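Local coordinates for Nitrate/nitrite sensor protein NarX (Escherichia coli K12, PDB 3EZH), which senses nitrate and nitrite through this sensor domain of a membrane histidine kinase, signalling nitrate to NarL and both ions to NarP, at residues Met18-Leu23 and Lys38-Thr43; Val27-Lys32 and Ala76-Gln81. All blocks are in the same frame, centred on the assembly; numbering follows the deposited sequence.

Contact 1 (Met18-Leu23 and Lys38-Thr43)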
HETATM    1  N   MSE A  18      -1.009  -3.154  -1.525  1.00 19.91           N
HETATM    2  CA  MSE A  18      -2.419  -3.307  -1.261  1.00 19.36           C
HETATM    3  C   MSE A  18      -3.088  -4.179  -2.332  1.00 19.51           C
HETATM    4  O   MSE A  18      -3.951  -5.016  -2.010  1.00 18.16           O
HETATM    5  CB  MSE A  18      -3.110  -1.913  -1.282  1.00 21.24           C
HETATM    6  CG  MSE A  18      -4.630  -1.978  -1.029  1.00 20.74           C
HETATM    7 SE   MSE A  18      -5.684  -2.146  -2.709  1.00 32.34          SE
HETATM    8  CE  MSE A  18      -5.512  -0.350  -3.344  1.00 31.84           C
ATOM      9  N   GLN A  19      -2.693  -4.008  -3.614  1.00 16.14           N
ATOM     10  CA  GLN A  19      -3.381  -4.750  -4.640  1.00 15.41           C
ATOM     11  C   GLN A  19      -3.131  -6.227  -4.559  1.00 20.56           C
ATOM     12  O   GLN A  19      -3.998  -7.039  -4.971  1.00 19.12           O
ATOM     13  CB  GLN A  19      -3.040  -4.175  -6.016  1.00 18.00           C
ATOM     14  CG  GLN A  19      -3.491  -2.733  -6.228  1.00 18.35           C
ATOM     15  CD  GLN A  19      -3.140  -2.252  -7.650  1.00 19.69           C
ATOM     16  OE1 GLN A  19      -3.545  -2.872  -8.626  1.00 23.27           O
ATOM     17  NE2 GLN A  19      -2.326  -1.184  -7.749  1.00 20.99           N
ATOM     18  N   SER A  20      -1.930  -6.550  -4.017  1.00 17.22           N
ATOM     19  CA  SER A  20      -1.570  -7.946  -3.810  1.00 20.61           C
ATOM     20  C   SER A  20      -2.476  -8.618  -2.775  1.00 15.84           C
ATOM     21  O   SER A  20      -2.991  -9.737  -3.015  1.00 18.09           O
ATOM     22  CB  SER A  20      -0.089  -8.068  -3.332  1.00 17.92           C
ATOM     23  OG  SER A  20       0.788  -7.623  -4.359  1.00 19.32           O
ATOM     24  N   TYR A  21      -2.685  -7.946  -1.638  1.00 17.32           N
ATOM     25  CA  TYR A  21      -3.501  -8.533  -0.597  1.00 17.38           C
ATOM     26  C   TYR A  21      -4.974  -8.414  -0.964  1.00 17.05           C
ATOM     27  O   TYR A  21      -5.782  -9.221  -0.499  1.00 17.20           O
ATOM     28  CB  TYR A  21      -3.239  -7.897   0.765  1.00 19.06           C
ATOM     29  CG  TYR A  21      -2.186  -8.707   1.584  1.00 13.75           C
ATOM     30  CD1 TYR A  21      -2.536  -9.936   2.114  1.00 13.85           C
ATOM     31  CD2 TYR A  21      -0.893  -8.248   1.746  1.00 15.79           C
ATOM     32  CE1 TYR A  21      -1.578 -10.710   2.806  1.00 21.42           C
ATOM     33  CE2 TYR A  21       0.064  -9.024   2.425  1.00 17.98           C
ATOM     34  CZ  TYR A  21      -0.303 -10.230   2.926  1.00 16.86           C
ATOM     35  OH  TYR A  21       0.649 -11.025   3.602  1.00 19.55           O
ATOM     36  N   ARG A  22      -5.314  -7.409  -1.750  1.00 17.62           N
ATOM     37  CA  ARG A  22      -6.719  -7.361  -2.203  1.00 18.04           C
ATOM     38  C   ARG A  22      -7.031  -8.575  -3.078  1.00 19.35           C
ATOM     39  O   ARG A  22      -8.147  -9.117  -2.983  1.00 20.84           O
ATOM     40  CB  ARG A  22      -7.002  -6.033  -2.981  1.00 16.78           C
ATOM     41  CG  ARG A  22      -8.448  -5.983  -3.577  1.00 17.32           C
ATOM     42  CD  ARG A  22      -8.697  -4.471  -3.961  1.00 16.85           C
ATOM     43  NE  ARG A  22      -7.968  -4.135  -5.168  1.00 18.22           N
ATOM     44  CZ  ARG A  22      -7.892  -2.909  -5.711  1.00 20.86           C
ATOM     45  NH1 ARG A  22      -8.491  -1.862  -5.125  1.00 21.68           N
ATOM     46  NH2 ARG A  22      -7.250  -2.742  -6.893  1.00 20.60           N
ATOM     47  N   LEU A  23      -6.104  -9.004  -3.974  1.00 17.40           N
ATOM     48  CA  LEU A  23      -6.382 -10.195  -4.755  1.00 15.87           C
ATOM     49  C   LEU A  23      -6.409 -11.429  -3.827  1.00 19.77           C
ATOM     50  O   LEU A  23      -7.183 -12.326  -4.012  1.00 17.62           O
ATOM     51  CB  LEU A  23      -5.305 -10.360  -5.836  1.00 20.58           C
ATOM     52  CG  LEU A  23      -5.518  -9.514  -7.094  1.00 21.49           C
ATOM     53  CD1 LEU A  23      -4.309  -9.530  -8.064  1.00 23.07           C
ATOM     54  CD2 LEU A  23      -6.731 -10.113  -7.859  1.00 25.81           C
ATOM     55  N   LYS A  38      -6.005  -6.731 -14.276  1.00 26.52           N
ATOM     56  CA  LYS A  38      -5.515  -5.775 -15.284  1.00 28.80           C
ATOM     57  C   LYS A  38      -5.062  -4.447 -14.658  1.00 26.38           C
ATOM     58  O   LYS A  38      -4.116  -3.838 -15.148  1.00 27.36           O
ATOM     59  CB  LYS A  38      -6.593  -5.494 -16.353  1.00 35.58           C
ATOM     60  CG  LYS A  38      -7.109  -6.769 -17.047  1.00 44.71           C
ATOM     61  CD  LYS A  38      -5.977  -7.732 -17.429  1.00 54.75           C
ATOM     62  CE  LYS A  38      -4.952  -7.073 -18.349  1.00 59.03           C
ATOM     63  NZ  LYS A  38      -3.538  -7.509 -18.062  1.00 56.54           N
ATOM     64  N   GLU A  39      -5.729  -4.001 -13.597  1.00 24.74           N
ATOM     65  CA  GLU A  39      -5.333  -2.780 -12.931  1.00 25.54           C
ATOM     66  C   GLU A  39      -3.931  -2.967 -12.344  1.00 26.83           C
ATOM     67  O   GLU A  39      -3.070  -2.069 -12.440  1.00 27.04           O
ATOM     68  CB  GLU A  39      -6.298  -2.425 -11.780  1.00 26.53           C
ATOM     69  CG  GLU A  39      -5.861  -1.121 -11.137  1.00 33.17           C
ATOM     70  CD  GLU A  39      -6.618  -0.780  -9.861  1.00 34.14           C
ATOM     71  OE1 GLU A  39      -7.606  -1.469  -9.548  1.00 38.70           O
ATOM     72  OE2 GLU A  39      -6.208   0.191  -9.181  1.00 44.97           O
HETATM   73  N   MSE A  40      -3.693  -4.131 -11.751  1.00 23.49           N
HETATM   74  CA  MSE A  40      -2.368  -4.358 -11.149  1.00 25.52           C
HETATM   75  C   MSE A  40      -1.279  -4.462 -12.246  1.00 25.45           C
HETATM   76  O   MSE A  40      -0.151  -3.955 -12.118  1.00 27.94           O
HETATM   77  CB  MSE A  40      -2.372  -5.626 -10.237  1.00 24.28           C
HETATM   78  CG  MSE A  40      -1.307  -5.507  -9.206  1.00 22.41           C
HETATM   79 SE   MSE A  40      -1.385  -7.090  -8.120  1.00 33.14          SE
HETATM   80  CE  MSE A  40       0.453  -6.939  -7.475  1.00 29.54           C
ATOM     81  N   GLU A  41      -1.657  -5.050 -13.369  1.00 27.80           N
ATOM     82  CA  GLU A  41      -0.749  -5.134 -14.507  1.00 27.65           C
ATOM     83  C   GLU A  41      -0.389  -3.712 -14.975  1.00 27.44           C
ATOM     84  O   GLU A  41       0.770  -3.369 -15.182  1.00 27.26           O
ATOM     85  CB  GLU A  41      -1.448  -5.907 -15.653  1.00 31.14           C
ATOM     86  CG  GLU A  41      -0.579  -6.352 -16.814  1.00 39.11           C
ATOM     87  CD  GLU A  41      -0.086  -5.213 -17.712  1.00 49.19           C
ATOM     88  OE1 GLU A  41      -0.840  -4.228 -17.929  1.00 52.30           O
ATOM     89  OE2 GLU A  41       1.056  -5.322 -18.226  1.00 50.74           O
ATOM     90  N   GLN A  42      -1.401  -2.862 -15.136  1.00 27.91           N
ATOM     91  CA  GLN A  42      -1.166  -1.497 -15.616  1.00 29.07           C
ATOM     92  C   GLN A  42      -0.197  -0.756 -14.700  1.00 29.24           C
ATOM     93  O   GLN A  42       0.754  -0.131 -15.174  1.00 31.44           O
ATOM     94  CB  GLN A  42      -2.520  -0.752 -15.701  1.00 29.00           C
ATOM     95  CG  GLN A  42      -2.438   0.773 -15.988  1.00 40.29           C
ATOM     96  CD  GLN A  42      -1.994   1.622 -14.770  1.00 51.04           C
ATOM     97  OE1 GLN A  42      -0.806   1.673 -14.426  1.00 56.05           O
ATOM     98  NE2 GLN A  42      -2.960   2.290 -14.120  1.00 55.45           N
ATOM     99  N   THR A  43      -0.407  -0.861 -13.385  1.00 26.85           N
ATOM    100  CA  THR A  43       0.456  -0.202 -12.415  1.00 27.61           C
ATOM    101  C   THR A  43       1.899  -0.763 -12.442  1.00 28.29           C
ATOM    102  O   THR A  43       2.868  -0.027 -12.536  1.00 27.89           O
ATOM    103  CB  THR A  43      -0.057  -0.396 -10.962  1.00 30.34           C
ATOM    104  OG1 THR A  43      -1.420   0.021 -10.864  1.00 35.31           O
ATOM    105  CG2 THR A  43       0.754   0.439  -9.978  1.00 29.27           C
TER
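Q19 and the selenomethionine M40 run alongside one another, pointing opposite ways, and account for most of the surface buried between 18-23 and 38-43. The stretched-out Q19 side chain carries its amide onto the backbone of the partner, where OE1 lies 3.2 Å from M40 CA. The nearby M40 N is too poorly angled for a hydrogen bond. On the other arm of the amide, Q19 NE2 points almost straight at T43 OG1, but the bond is weak at 3.5 Å; the stronger partner of this nitrogen is S15 OG, one turn back. T43 OG1 is in turn tied to E39 O at 3.1 Å, a link that helps fix the hydroxyl facing Q19. These residues pack helix 6-25 antiparallel against helix 34-44, at 160° and 10.6 Å between the local axes, within the four-helix-bundle sensor domain. M40, with CG anti to its nitrogen (chi1 -155°) and no kink further out, lays SE 3.8 Å from L23 CD1, and its CE reaches S20 OG, a hydroxyl already bonded to L16 O. Toward the partly exposed side, R22 NH2 forms a salt bridge with E39 OE1 at 3.0 Å. The N-H of R22 meets the carboxylate off-line, so as a hydrogen bond this pair is weak; the two planes are turned 50° from each other. M18 SE lies above one face of that guanidinium, toward its rim, and Y21 of the second subunit packs against R22.

Contact 2 (Val27-Lys32 and Ala76-Gln81); sequences VPLSEK and ALMRAQ
The flat groups that P28 and L29 meet are peptide carbonyls, with no aromatic ring among them. The puckered ring of P28, which follows a cis peptide bond, lies against two of these: CB is 3.7 Å from A80 O, and CB, CG and CD are all about equally far from Q81 O. L29 sends CD1 to within 3.7 Å of L77 O, an apolar methyl beside a polar atom. That oxygen finds its partner in a water instead, which donates to L77 O and to A80 O at 2.7 Å each and accepts from L29 N at 2.8 Å. With three bonds the water joins the two segments and satisfies main-chain atoms where helix 59-79 ends and A80 leaves helical geometry. Deeper in, V27 straddles the helix end: a first torsion of 168° turns CG1 away from the V27 nitrogen and splits the methyls, CG1 reaching A80 CB at 4.0 Å and CG2 reaching L77 CD2 at 4.1 Å. The V27 side chain lies roughly perpendicular to that of L77. V27 O also accepts a hydrogen bond from R83 NH1 of the second subunit, so V27 faces both its own helix end and the dimer partner. Here the loop between helices 6-25 and 34-44 packs, with a bridging water, on the C-terminal end of helix 59-79 at one end of the four-helix bundle.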
ATOM      1  N   VAL A  27      -9.654 -14.513  -3.118  1.00 20.46           N
ATOM      2  CA  VAL A  27      -9.467 -15.904  -3.454  1.00 21.57           C
ATOM      3  C   VAL A  27     -10.589 -16.779  -2.857  1.00 24.06           C
ATOM      4  O   VAL A  27     -10.910 -16.647  -1.691  1.00 23.49           O
ATOM      5  CB  VAL A  27      -8.113 -16.425  -2.893  1.00 17.00           C
ATOM      6  CG1 VAL A  27      -8.079 -17.974  -2.991  1.00 22.70           C
ATOM      7  CG2 VAL A  27      -6.984 -15.870  -3.763  1.00 21.36           C
ATOM      8  N   PRO A  28     -11.161 -17.698  -3.648  1.00 23.27           N
ATOM      9  CA  PRO A  28     -10.890 -18.020  -5.056  1.00 22.01           C
ATOM     10  C   PRO A  28     -11.432 -16.988  -6.055  1.00 24.67           C
ATOM     11  O   PRO A  28     -12.599 -16.538  -5.989  1.00 23.76           O
ATOM     12  CB  PRO A  28     -11.530 -19.410  -5.227  1.00 26.47           C
ATOM     13  CG  PRO A  28     -12.638 -19.399  -4.303  1.00 32.51           C
ATOM     14  CD  PRO A  28     -12.135 -18.654  -3.082  1.00 27.39           C
ATOM     15  N   LEU A  29     -10.569 -16.648  -7.007  1.00 23.54           N
ATOM     16  CA  LEU A  29     -10.888 -15.642  -8.023  1.00 29.07           C
ATOM     17  C   LEU A  29     -11.908 -16.099  -9.050  1.00 31.51           C
ATOM     18  O   LEU A  29     -11.955 -17.269  -9.422  1.00 31.74           O
ATOM     19  CB  LEU A  29      -9.618 -15.218  -8.790  1.00 24.53           C
ATOM     20  CG  LEU A  29      -8.442 -14.734  -7.934  1.00 23.79           C
ATOM     21  CD1 LEU A  29      -7.305 -14.226  -8.851  1.00 21.75           C
ATOM     22  CD2 LEU A  29      -8.851 -13.604  -6.985  1.00 23.87           C
ATOM     23  N   SER A  30     -12.715 -15.143  -9.497  1.00 34.79           N
ATOM     24  CA  SER A  30     -13.732 -15.402 -10.517  1.00 37.67           C
ATOM     25  C   SER A  30     -13.551 -14.364 -11.612  1.00 40.15           C
ATOM     26  O   SER A  30     -12.733 -13.436 -11.479  1.00 35.89           O
ATOM     27  CB  SER A  30     -15.137 -15.316  -9.911  1.00 37.74           C
ATOM     28  OG  SER A  30     -15.332 -14.106  -9.201  1.00 41.99           O
ATOM     29  N   GLU A  31     -14.309 -14.526 -12.697  1.00 39.33           N
ATOM     30  CA  GLU A  31     -14.227 -13.638 -13.849  1.00 42.26           C
ATOM     31  C   GLU A  31     -14.399 -12.184 -13.448  1.00 38.20           C
ATOM     32  O   GLU A  31     -13.893 -11.269 -14.110  1.00 40.54           O
ATOM     33  CB  GLU A  31     -15.304 -14.025 -14.869  1.00 50.73           C
ATOM     34  CG  GLU A  31     -15.224 -13.276 -16.190  1.00 58.14           C
ATOM     35  CD  GLU A  31     -13.956 -13.599 -16.945  1.00 64.95           C
ATOM     36  OE1 GLU A  31     -13.491 -14.757 -16.855  1.00 64.65           O
ATOM     37  OE2 GLU A  31     -13.433 -12.702 -17.641  1.00 68.73           O
ATOM     38  N   LYS A  32     -15.100 -11.976 -12.349  1.00 38.61           N
ATOM     39  CA  LYS A  32     -15.343 -10.643 -11.839  1.00 38.62           C
ATOM     40  C   LYS A  32     -14.108  -9.919 -11.294  1.00 42.31           C
ATOM     41  O   LYS A  32     -14.152  -8.685 -11.048  1.00 36.61           O
ATOM     42  CB  LYS A  32     -16.393 -10.702 -10.747  1.00 46.57           C
ATOM     43  CG  LYS A  32     -16.874  -9.336 -10.339  1.00 58.18           C
ATOM     44  CD  LYS A  32     -17.366  -8.603 -11.575  1.00 65.98           C
ATOM     45  CE  LYS A  32     -17.724  -7.158 -11.300  1.00 71.16           C
ATOM     46  NZ  LYS A  32     -18.156  -6.509 -12.573  1.00 73.01           N
ATOM     47  N   ALA A  76      -0.570 -18.504  -9.997  1.00 19.30           N
ATOM     48  CA  ALA A  76      -0.854 -19.200  -8.750  1.00 19.92           C
ATOM     49  C   ALA A  76      -2.148 -18.658  -8.147  1.00 21.52           C
ATOM     50  O   ALA A  76      -2.963 -19.373  -7.585  1.00 23.19           O
ATOM     51  CB  ALA A  76       0.315 -18.989  -7.734  1.00 23.97           C
ATOM     52  N   LEU A  77      -2.283 -17.351  -8.209  1.00 21.72           N
ATOM     53  CA  LEU A  77      -3.461 -16.749  -7.646  1.00 24.54           C
ATOM     54  C   LEU A  77      -4.714 -17.197  -8.408  1.00 24.06           C
ATOM     55  O   LEU A  77      -5.749 -17.436  -7.801  1.00 25.46           O
ATOM     56  CB  LEU A  77      -3.324 -15.221  -7.654  1.00 22.31           C
ATOM     57  CG  LEU A  77      -2.550 -14.587  -6.478  1.00 26.83           C
ATOM     58  CD1 LEU A  77      -2.190 -13.145  -6.864  1.00 26.26           C
ATOM     59  CD2 LEU A  77      -3.360 -14.576  -5.153  1.00 22.14           C
HETATM   60  N   MSE A  78      -4.618 -17.303  -9.728  0.50 24.95           N
HETATM   61  CA  MSE A  78      -5.769 -17.705 -10.563  0.50 25.28           C
HETATM   62  C   MSE A  78      -6.091 -19.211 -10.445  0.50 26.46           C
HETATM   63  O   MSE A  78      -7.210 -19.660 -10.745  0.50 27.10           O
HETATM   64  CB  MSE A  78      -5.509 -17.314 -12.032  0.50 24.71           C
HETATM   65  CG  MSE A  78      -5.220 -15.817 -12.218  0.50 23.18           C
HETATM   66 SE   MSE A  78      -5.221 -15.046 -14.075  0.50 38.25          SE
HETATM   67  CE  MSE A  78      -7.040 -15.522 -14.603  0.50 29.83           C
ATOM     68  N   ARG A  79      -5.107 -19.989 -10.019  1.00 26.52           N
ATOM     69  CA  ARG A  79      -5.268 -21.430  -9.790  1.00 30.28           C
ATOM     70  C   ARG A  79      -5.776 -21.793  -8.370  1.00 27.45           C
ATOM     71  O   ARG A  79      -6.449 -22.823  -8.186  1.00 28.65           O
ATOM     72  CB  ARG A  79      -3.884 -22.051 -10.045  1.00 36.28           C
ATOM     73  CG  ARG A  79      -3.714 -23.516  -9.934  1.00 40.86           C
ATOM     74  CD  ARG A  79      -2.321 -23.890 -10.534  1.00 41.90           C
ATOM     75  NE  ARG A  79      -1.211 -23.198  -9.896  1.00 46.62           N
ATOM     76  CZ  ARG A  79      -0.186 -22.653 -10.550  1.00 39.67           C
ATOM     77  NH1 ARG A  79      -0.116 -22.705 -11.875  1.00 44.41           N
ATOM     78  NH2 ARG A  79       0.774 -22.069  -9.870  1.00 43.88           N
ATOM     79  N   ALA A  80      -5.464 -20.948  -7.386  1.00 27.43           N
ATOM     80  CA  ALA A  80      -5.816 -21.171  -5.987  1.00 25.76           C
ATOM     81  C   ALA A  80      -7.282 -21.410  -5.662  1.00 27.53           C
ATOM     82  O   ALA A  80      -8.143 -20.593  -5.989  1.00 30.18           O
ATOM     83  CB  ALA A  80      -5.294 -20.011  -5.103  1.00 24.28           C
ATOM     84  N   GLN A  81      -7.548 -22.517  -4.991  1.00 27.75           N
ATOM     85  CA  GLN A  81      -8.904 -22.786  -4.577  1.00 32.29           C
ATOM     86  C   GLN A  81      -9.108 -22.302  -3.135  1.00 29.79           C
ATOM     87  O   GLN A  81     -10.242 -22.315  -2.630  1.00 32.25           O
ATOM     88  CB  GLN A  81      -9.184 -24.276  -4.666  1.00 35.14           C
ATOM     89  CG  GLN A  81      -8.964 -24.899  -6.042  1.00 43.63           C
ATOM     90  CD  GLN A  81      -9.048 -26.412  -5.964  1.00 52.45           C
ATOM     91  OE1 GLN A  81     -10.137 -26.994  -6.023  1.00 57.23           O
ATOM     92  NE2 GLN A  81      -7.894 -27.064  -5.786  1.00 52.73           N
TER
HETATM   93  O   HOH W   1      -8.322 -18.211  -7.328  1.00 25.55           O

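Overall arrangement
From the N terminus, helix 6-25 brings in 18-23, the loop after it supplies 27-32, and helix 34-44 returns with 38-43, closing contact 1 as a short antiparallel helical hairpin. The loop of that hairpin is itself engaged: 27-32 is met by 76-81, at the end of helix 59-79, and contact 2 thereby closes a much longer, mostly helical excursion. The segments alternate along the chain, so the two contacts cross rather than nest. Their centres are 13 Å apart, and they touch where L29 CD2 packs 3.6 Å from L23 O. Together they tie the first helix, helix 34-44 and the end of helix 59-79 together, on the same side of the chain's centre.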